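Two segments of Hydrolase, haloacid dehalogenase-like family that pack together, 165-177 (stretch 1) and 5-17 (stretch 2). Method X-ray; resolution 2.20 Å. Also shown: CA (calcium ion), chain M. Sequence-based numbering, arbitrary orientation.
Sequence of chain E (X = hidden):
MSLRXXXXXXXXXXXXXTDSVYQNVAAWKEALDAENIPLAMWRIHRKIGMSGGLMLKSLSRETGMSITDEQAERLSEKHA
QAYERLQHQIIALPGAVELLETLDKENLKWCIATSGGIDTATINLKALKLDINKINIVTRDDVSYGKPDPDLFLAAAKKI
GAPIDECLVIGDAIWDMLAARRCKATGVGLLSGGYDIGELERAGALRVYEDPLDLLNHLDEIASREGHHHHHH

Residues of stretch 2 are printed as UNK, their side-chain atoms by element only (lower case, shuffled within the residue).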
ATOM      1  N   ASP E 165      28.908   9.699  -5.825  1.00 48.58           N
ATOM      2  CA  ASP E 165      28.919  10.355  -4.521  1.00 49.97           C
ATOM      3  C   ASP E 165      28.515  11.824  -4.593  1.00 49.48           C
ATOM      4  O   ASP E 165      28.346  12.475  -3.566  1.00 49.91           O
ATOM      5  CB  ASP E 165      30.287  10.194  -3.841  1.00 54.78           C
ATOM      6  CG  ASP E 165      31.438  10.234  -4.836  1.00 58.61           C
ATOM      7  OD1 ASP E 165      32.196  11.237  -4.826  1.00 59.98           O
ATOM      8  OD2 ASP E 165      31.567   9.275  -5.645  1.00 56.70           O
ATOM      9  N   GLU E 166      28.360  12.344  -5.805  1.00 50.06           N
ATOM     10  CA  GLU E 166      27.794  13.679  -5.992  1.00 50.08           C
ATOM     11  C   GLU E 166      26.315  13.576  -6.326  1.00 45.81           C
ATOM     12  O   GLU E 166      25.695  14.543  -6.778  1.00 45.17           O
ATOM     13  CB  GLU E 166      28.512  14.439  -7.114  1.00 52.51           C
ATOM     14  CG  GLU E 166      29.751  15.208  -6.667  1.00 54.71           C
ATOM     15  CD  GLU E 166      30.368  16.029  -7.795  1.00 58.61           C
ATOM     16  OE1 GLU E 166      29.622  16.755  -8.502  1.00 58.70           O
ATOM     17  OE2 GLU E 166      31.604  15.943  -7.973  1.00 58.15           O
ATOM     18  N   CYS E 167      25.754  12.395  -6.105  1.00 45.34           N
ATOM     19  CA  CYS E 167      24.388  12.118  -6.535  1.00 45.22           C
ATOM     20  C   CYS E 167      23.375  12.015  -5.395  1.00 42.16           C
ATOM     21  O   CYS E 167      23.685  11.536  -4.296  1.00 41.71           O
ATOM     22  CB  CYS E 167      24.344  10.846  -7.378  1.00 40.21           C
ATOM     23  SG  CYS E 167      24.941  11.047  -9.071  1.00 40.98           S
ATOM     24  N   LEU E 168      22.160  12.461  -5.680  1.00 35.72           N
ATOM     25  CA  LEU E 168      21.040  12.260  -4.784  1.00 34.22           C
ATOM     26  C   LEU E 168      20.076  11.262  -5.412  1.00 34.83           C
ATOM     27  O   LEU E 168      19.535  11.497  -6.497  1.00 33.76           O
ATOM     28  CB  LEU E 168      20.317  13.577  -4.558  1.00 36.02           C
ATOM     29  CG  LEU E 168      19.503  13.788  -3.284  1.00 36.75           C
ATOM     30  CD1 LEU E 168      18.477  14.873  -3.566  1.00 34.49           C
ATOM     31  CD2 LEU E 168      18.818  12.521  -2.833  1.00 35.98           C
ATOM     32  N   VAL E 169      19.870  10.141  -4.737  1.00 32.75           N
ATOM     33  CA  VAL E 169      18.888   9.175  -5.198  1.00 31.61           C
ATOM     34  C   VAL E 169      17.524   9.521  -4.635  1.00 32.89           C
ATOM     35  O   VAL E 169      17.375   9.745  -3.423  1.00 32.18           O
ATOM     36  CB  VAL E 169      19.286   7.725  -4.826  1.00 31.55           C
ATOM     37  CG1 VAL E 169      18.147   6.758  -5.120  1.00 31.70           C
ATOM     38  CG2 VAL E 169      20.528   7.322  -5.591  1.00 30.91           C
ATOM     39  N   ILE E 170      16.528   9.587  -5.518  1.00 30.98           N
ATOM     40  CA  ILE E 170      15.160   9.838  -5.087  1.00 30.38           C
ATOM     41  C   ILE E 170      14.272   8.658  -5.439  1.00 30.92           C
ATOM     42  O   ILE E 170      14.198   8.261  -6.597  1.00 32.52           O
ATOM     43  CB  ILE E 170      14.600  11.141  -5.685  1.00 32.62           C
ATOM     44  CG1 ILE E 170      15.528  12.309  -5.323  1.00 33.31           C
ATOM     45  CG2 ILE E 170      13.180  11.378  -5.188  1.00 27.83           C
ATOM     46  CD1 ILE E 170      14.948  13.649  -5.554  1.00 35.01           C
ATOM     47  N   GLY E 171      13.612   8.088  -4.435  1.00 29.31           N
ATOM     48  CA  GLY E 171      12.894   6.832  -4.614  1.00 31.71           C
ATOM     49  C   GLY E 171      11.739   6.702  -3.644  1.00 31.17           C
ATOM     50  O   GLY E 171      11.610   7.506  -2.708  1.00 30.77           O
ATOM     51  N   ASP E 172      10.877   5.719  -3.869  1.00 27.89           N
ATOM     52  CA  ASP E 172       9.711   5.561  -3.013  1.00 26.71           C
ATOM     53  C   ASP E 172       9.752   4.227  -2.308  1.00 28.60           C
ATOM     54  O   ASP E 172       8.851   3.912  -1.536  1.00 28.78           O
ATOM     55  CB  ASP E 172       8.421   5.609  -3.835  1.00 28.30           C
ATOM     56  CG  ASP E 172       8.285   4.412  -4.747  1.00 30.16           C
ATOM     57  OD1 ASP E 172       9.219   4.179  -5.520  1.00 31.89           O
ATOM     58  OD2 ASP E 172       7.274   3.689  -4.687  1.00 31.42           O
ATOM     59  N   ALA E 173      10.779   3.423  -2.584  1.00 27.78           N
ATOM     60  CA  ALA E 173      10.813   2.075  -2.041  1.00 27.93           C
ATOM     61  C   ALA E 173      12.075   1.776  -1.217  1.00 30.66           C
ATOM     62  O   ALA E 173      13.155   2.337  -1.445  1.00 29.54           O
ATOM     63  CB  ALA E 173      10.617   1.046  -3.166  1.00 27.30           C
ATOM     64  N   ILE E 174      11.902   0.905  -0.233  1.00 28.81           N
ATOM     65  CA  ILE E 174      12.998   0.321   0.521  1.00 30.16           C
ATOM     66  C   ILE E 174      14.141   0.008  -0.447  1.00 29.72           C
ATOM     67  O   ILE E 174      15.302   0.318  -0.198  1.00 27.92           O
ATOM     68  CB  ILE E 174      12.475  -0.973   1.219  1.00 32.59           C
ATOM     69  CG1 ILE E 174      11.776  -0.622   2.546  1.00 33.11           C
ATOM     70  CG2 ILE E 174      13.572  -1.975   1.431  1.00 33.41           C
ATOM     71  CD1 ILE E 174      10.905  -1.793   3.101  1.00 33.83           C
ATOM     72  N   TRP E 175      13.778  -0.567  -1.589  1.00 29.89           N
ATOM     73  CA  TRP E 175      14.745  -1.024  -2.580  1.00 28.87           C
ATOM     74  C   TRP E 175      15.589   0.070  -3.209  1.00 26.97           C
ATOM     75  O   TRP E 175      16.747  -0.166  -3.479  1.00 28.24           O
ATOM     76  CB  TRP E 175      14.030  -1.879  -3.632  1.00 31.07           C
ATOM     77  CG  TRP E 175      13.043  -2.749  -2.942  1.00 32.91           C
ATOM     78  CD1 TRP E 175      11.688  -2.689  -3.041  1.00 31.58           C
ATOM     79  CD2 TRP E 175      13.333  -3.758  -1.963  1.00 32.13           C
ATOM     80  NE1 TRP E 175      11.117  -3.620  -2.214  1.00 30.49           N
ATOM     81  CE2 TRP E 175      12.104  -4.291  -1.540  1.00 32.29           C
ATOM     82  CE3 TRP E 175      14.517  -4.267  -1.412  1.00 31.81           C
ATOM     83  CZ2 TRP E 175      12.014  -5.322  -0.589  1.00 33.00           C
ATOM     84  CZ3 TRP E 175      14.432  -5.297  -0.480  1.00 34.10           C
ATOM     85  CH2 TRP E 175      13.185  -5.808  -0.075  1.00 33.97           C
ATOM     86  N   ASP E 176      15.017   1.260  -3.419  1.00 29.00           N
ATOM     87  CA  ASP E 176      15.773   2.434  -3.889  1.00 27.20           C
ATOM     88  C   ASP E 176      16.774   2.898  -2.844  1.00 27.76           C
ATOM     89  O   ASP E 176      17.907   3.251  -3.168  1.00 29.13           O
ATOM     90  CB  ASP E 176      14.837   3.626  -4.189  1.00 27.94           C
ATOM     91  CG  ASP E 176      13.885   3.365  -5.344  1.00 30.22           C
ATOM     92  OD1 ASP E 176      12.698   3.115  -5.068  1.00 31.81           O
ATOM     93  OD2 ASP E 176      14.304   3.431  -6.524  1.00 29.95           O
HETATM   94  N   MSE E 177      16.338   2.921  -1.588  1.00 25.83           N
HETATM   95  CA  MSE E 177      17.175   3.382  -0.491  1.00 26.29           C
HETATM   96  C   MSE E 177      18.329   2.416  -0.236  1.00 28.60           C
HETATM   97  O   MSE E 177      19.477   2.833  -0.084  1.00 26.78           O
HETATM   98  CB  MSE E 177      16.344   3.581   0.785  1.00 26.59           C
HETATM   99  CG  MSE E 177      15.268   4.657   0.682  1.00 25.13           C
HETATM  100 SE   MSE E 177      16.020   6.370   0.061  1.00 34.53          SE
HETATM  101  CE  MSE E 177      15.476   6.272  -1.800  1.00 28.15           C
ATOM    102  N   UNK E   5      30.096  22.047  -5.780  1.00 57.52           N
ATOM    103  CA  UNK E   5      29.758  20.796  -6.474  1.00 58.20           C
ATOM    104  C   UNK E   5      28.248  20.584  -6.548  1.00 55.20           C
ATOM    105  O   UNK E   5      27.665  20.000  -5.633  1.00 54.31           O
ATOM    106  c   UNK E   5      31.092  21.845  -4.711  1.00 59.27           C
ATOM    107  c   UNK E   5      30.399  19.723  -5.586  1.00 59.18           C
ATOM    108  c   UNK E   5      31.551  20.426  -4.924  1.00 58.36           C
ATOM    109  N   UNK E   6      27.627  21.058  -7.623  1.00 53.55           N
ATOM    110  CA  UNK E   6      26.176  20.970  -7.758  1.00 51.41           C
ATOM    111  C   UNK E   6      25.667  19.516  -7.738  1.00 49.13           C
ATOM    112  O   UNK E   6      26.285  18.608  -8.299  1.00 48.47           O
ATOM    113  c   UNK E   6      25.071  23.119  -8.714  1.00 53.69           C
ATOM    114  c   UNK E   6      26.101  24.220  -8.427  1.00 59.17           C
ATOM    115  n   UNK E   6      25.684  25.243  -7.674  1.00 54.40           N
ATOM    116  c   UNK E   6      25.686  21.729  -8.999  1.00 51.20           C
ATOM    117  o   UNK E   6      27.245  24.160  -8.885  1.00 60.83           O
ATOM    118  N   UNK E   7      24.544  19.308  -7.062  1.00 46.26           N
ATOM    119  CA  UNK E   7      23.951  17.987  -6.947  1.00 44.39           C
ATOM    120  C   UNK E   7      23.416  17.477  -8.286  1.00 43.50           C
ATOM    121  O   UNK E   7      22.838  18.245  -9.069  1.00 45.01           O
ATOM    122  c   UNK E   7      22.041  16.665  -5.960  1.00 41.35           C
ATOM    123  o   UNK E   7      23.386  18.153  -4.600  1.00 43.57           O
ATOM    124  c   UNK E   7      22.818  17.986  -5.906  1.00 43.01           C
ATOM    125  N   UNK E   8      23.644  16.194  -8.546  1.00 40.99           N
ATOM    126  CA  UNK E   8      23.045  15.494  -9.685  1.00 42.97           C
ATOM    127  C   UNK E   8      21.986  14.511  -9.171  1.00 40.40           C
ATOM    128  O   UNK E   8      22.114  13.983  -8.061  1.00 40.21           O
ATOM    129  c   UNK E   8      24.120  14.768 -10.498  1.00 43.33           C
ATOM    130  o   UNK E   8      25.025  15.695 -11.069  1.00 41.00           O
ATOM    131  N   UNK E   9      20.950  14.266  -9.970  1.00 38.04           N
ATOM    132  CA  UNK E   9      19.750  13.613  -9.468  1.00 35.84           C
ATOM    133  C   UNK E   9      19.416  12.303 -10.166  1.00 38.59           C
ATOM    134  O   UNK E   9      19.290  12.245 -11.394  1.00 39.57           O
ATOM    135  c   UNK E   9      19.535  17.888  -8.006  1.00 42.10           C
ATOM    136  c   UNK E   9      18.619  15.728  -8.629  1.00 39.96           C
ATOM    137  c   UNK E   9      19.475  16.797  -8.880  1.00 40.16           C
ATOM    138  c   UNK E   9      18.552  14.559  -9.571  1.00 36.77           C
ATOM    139  c   UNK E   9      17.881  16.847  -6.619  1.00 39.15           C
ATOM    140  c   UNK E   9      17.824  15.767  -7.495  1.00 38.82           C
ATOM    141  c   UNK E   9      18.741  17.908  -6.873  1.00 40.91           C
ATOM    142  N   UNK E  10      19.250  11.249  -9.373  1.00 36.70           N
ATOM    143  CA  UNK E  10      18.791   9.968  -9.907  1.00 36.82           C
ATOM    144  C   UNK E  10      17.391   9.654  -9.384  1.00 36.00           C
ATOM    145  O   UNK E  10      17.204   9.403  -8.193  1.00 34.90           O
ATOM    146  c   UNK E  10      19.746   8.822  -9.559  1.00 31.91           C
ATOM    147  c   UNK E  10      19.277   7.569 -10.238  1.00 35.31           C
ATOM    148  c   UNK E  10      21.171   9.169  -9.998  1.00 32.84           C
ATOM    149  c   UNK E  10      22.242   8.201  -9.509  1.00 32.54           C
ATOM    150  N   UNK E  11      16.411   9.689 -10.281  1.00 34.58           N
ATOM    151  CA  UNK E  11      15.022   9.516  -9.898  1.00 33.43           C
ATOM    152  C   UNK E  11      14.548   8.096 -10.198  1.00 34.64           C
ATOM    153  O   UNK E  11      14.785   7.566 -11.287  1.00 36.11           O
ATOM    154  c   UNK E  11      14.323  14.588  -9.492  1.00 34.27           C
ATOM    155  c   UNK E  11      14.212  11.911 -10.246  1.00 33.64           C
ATOM    156  c   UNK E  11      13.415  12.382  -9.218  1.00 32.96           C
ATOM    157  c   UNK E  11      15.103  14.130 -10.524  1.00 35.16           C
ATOM    158  c   UNK E  11      15.044  12.799 -10.899  1.00 34.82           C
ATOM    159  c   UNK E  11      13.466  13.714  -8.844  1.00 34.97           C
ATOM    160  c   UNK E  11      14.131  10.473 -10.684  1.00 34.18           C
ATOM    161  N   UNK E  12      13.883   7.478  -9.233  1.00 30.43           N
ATOM    162  CA  UNK E  12      13.078   6.311  -9.542  1.00 33.33           C
ATOM    163  C   UNK E  12      11.846   6.810 -10.327  1.00 33.24           C
ATOM    164  O   UNK E  12      11.596   8.020 -10.382  1.00 32.01           O
ATOM    165  o   UNK E  12      11.919   3.542  -9.156  1.00 31.93           O
ATOM    166  c   UNK E  12      11.612   4.553  -8.503  1.00 32.67           C
ATOM    167  c   UNK E  12      12.671   5.597  -8.261  1.00 30.76           C
ATOM    168  o   UNK E  12      10.471   4.755  -8.044  1.00 32.30           O
ATOM    169  N   UNK E  13      11.080   5.905 -10.939  1.00 32.66           N
ATOM    170  CA  UNK E  13       9.963   6.343 -11.785  1.00 31.33           C
ATOM    171  C   UNK E  13       8.593   5.986 -11.210  1.00 31.53           C
ATOM    172  O   UNK E  13       7.866   6.841 -10.699  1.00 34.18           O
ATOM    173  c   UNK E  13       9.571   5.617 -15.637  1.00 35.78           C
ATOM    174  c   UNK E  13       9.110   6.169 -14.280  1.00 33.84           C
ATOM    175  c   UNK E  13       8.883   7.692 -14.349  1.00 32.42           C
ATOM    176  c   UNK E  13      10.125   5.777 -13.197  1.00 31.66           C
ATOM    177  N   UNK E  14       8.256   4.711 -11.306  1.00 32.79           N
ATOM    178  CA  UNK E  14       7.009   4.162 -10.805  1.00 33.64           C
ATOM    179  C   UNK E  14       6.879   4.395  -9.282  1.00 33.26           C
ATOM    180  O   UNK E  14       7.604   3.798  -8.502  1.00 31.08           O
ATOM    181  o   UNK E  14       6.473   0.798  -9.875  1.00 37.14           O
ATOM    182  c   UNK E  14       7.007   2.676 -11.204  1.00 33.23           C
ATOM    183  o   UNK E  14       4.826   2.159 -10.370  1.00 35.94           O
ATOM    184  c   UNK E  14       6.030   1.832 -10.419  1.00 34.25           C
ATOM    185  N   UNK E  15       5.984   5.296  -8.870  1.00 32.20           N
ATOM    186  CA  UNK E  15       5.734   5.548  -7.458  1.00 28.81           C
ATOM    187  C   UNK E  15       6.437   6.790  -6.960  1.00 31.31           C
ATOM    188  O   UNK E  15       6.202   7.256  -5.842  1.00 31.17           O
ATOM    189  N   UNK E  16       7.291   7.346  -7.808  1.00 31.40           N
ATOM    190  CA  UNK E  16       8.165   8.434  -7.409  1.00 29.45           C
ATOM    191  C   UNK E  16       7.837   9.667  -8.250  1.00 32.25           C
ATOM    192  O   UNK E  16       7.624  10.757  -7.702  1.00 30.63           O
ATOM    193  o   UNK E  16       9.973   6.974  -6.623  1.00 31.17           O
ATOM    194  c   UNK E  16       9.653   8.029  -7.556  1.00 31.82           C
ATOM    195  c   UNK E  16      10.582   9.229  -7.341  1.00 28.99           C
ATOM    196  N   UNK E  17       7.783   9.490  -9.573  1.00 30.41           N
ATOM    197  CA  UNK E  17       7.333  10.559 -10.471  1.00 31.92           C
ATOM    198  C   UNK E  17       5.915  10.312 -11.038  1.00 33.17           C
ATOM    199  O   UNK E  17       5.179  11.255 -11.305  1.00 31.66           O
ATOM    200  c   UNK E  17       9.756  11.199 -11.174  1.00 33.29           C
ATOM    201  c   UNK E  17       8.343  10.806 -11.601  1.00 32.64           C
ATOM    202  c   UNK E  17       9.782  12.591 -10.554  1.00 32.00           C
ATOM    203  c   UNK E  17      10.770  11.081 -12.331  1.00 32.73           C
TER
HETATM  204 CA    CA M   1       9.350   2.610  -7.337  1.00 34.38          CA
HETATM  205  O   HOH W   1      25.023  15.962  -3.818  1.00 48.49           O
HETATM  206  O   HOH W   2      11.358   1.514  -6.535  1.00 28.39           O
HETATM  207  O   HOH W   3       9.116   0.579  -8.861  1.00 32.71           O
HETATM  208  O   HOH W   4       7.797   1.087  -5.787  1.00 30.50           O

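Position 5 has three side-chain carbons closing a ring onto its own backbone N, which defines Pro5; its CB lies 4.2 Å from Glu166 OE1. Position 6 carries three carbons in line, the third bearing one O and one N, an amide: Gln6. Its CA-to-CB bond points away, and its backbone O is 3.8 Å from Glu166 OE1. At position 7 a single carbon carries one O and one C. The methyl carbon packs 3.8 Å from Leu168 CB, and the fork of unlike atoms identifies Thr7.

Position 8 has one carbon and then one O, hence Ser8. Its CB is 4.1 Å from Cys167 SG, and its backbone opens the ladder: Ser8 N donates to Glu166 O (3.2 Å, 175°) and Ser8 O accepts from Leu168 N (2.8 Å). Position 9 shows one carbon and then a ring of six carbons with no oxygen, so it is Phe9 and not tyrosine. Phe9 CE2 lies 3.7 Å from Leu168 CD1, while Ile170 CD1 meets the ring at its edge, 4.1 Å from Phe9 CD2.

Position 10 has four carbons forked at the first, one arm two carbons long. A fork at CB excludes leucine, leaving Ile10; the tip of its long arm, Ile10 CD1, is 3.9 Å from Cys167 SG. Position 11 repeats the pattern of one carbon and a six-carbon ring: Phe11, whose CE1 lies 3.6 Å from Ile170 CD1.

Position 12 has two carbons, the second carrying two O, one of them 2.9 Å from Asp172 OD1. Two oxygens on the second carbon, with no nitrogen, give Asp12. That close pair is not a hydrogen bond: both oxygens bind calcium, Asp12 OD2 at 2.5 Å and Asp172 OD1 at 2.4 Å. Position 13, four carbons forked at the second, touches nothing on stretch 1 and is Leu13. Position 14 again has two carbons and a pair of O; this is Asp14, which gives calcium its backbone O at 2.4 Å, whereas Asp14 OD1 accepts from a calcium-bound water at 2.8 Å.

Position 15 has no side-chain atoms: Gly15. An ideal CB would fall 2.3 Å from Asp172 OD2, and phi/psi of 100/-8 independently calls for glycine. Position 16 has a carbon bearing one O and one C, the oxygen 3.1 Å from Asp172 OD1: Thr16, whose OG1 donates to Asp12 OD2 at 2.7 Å. Position 17, four carbons forked at the second, is Leu17, without contact to stretch 1.

The contact thus has two parts. Strands 167-171 and 8-11 run parallel, 23° apart, joined by five hydrogen bonds in which Glu166, Leu168 and Ile170 alternate with Ser8, Ile10 and Asp12. Leu168, Ile170, Phe9 and Phe11 share one sheet face; Cys167, Val169, Ser8 and Ile10 share the other. Beyond the strands, calcium bridges the acidic loops, offsetting the crowding of their oxygens, with three waters joining the three protein oxygens around it.

Stretch 2, residues 5-17: PQTSFIFDLDGTL
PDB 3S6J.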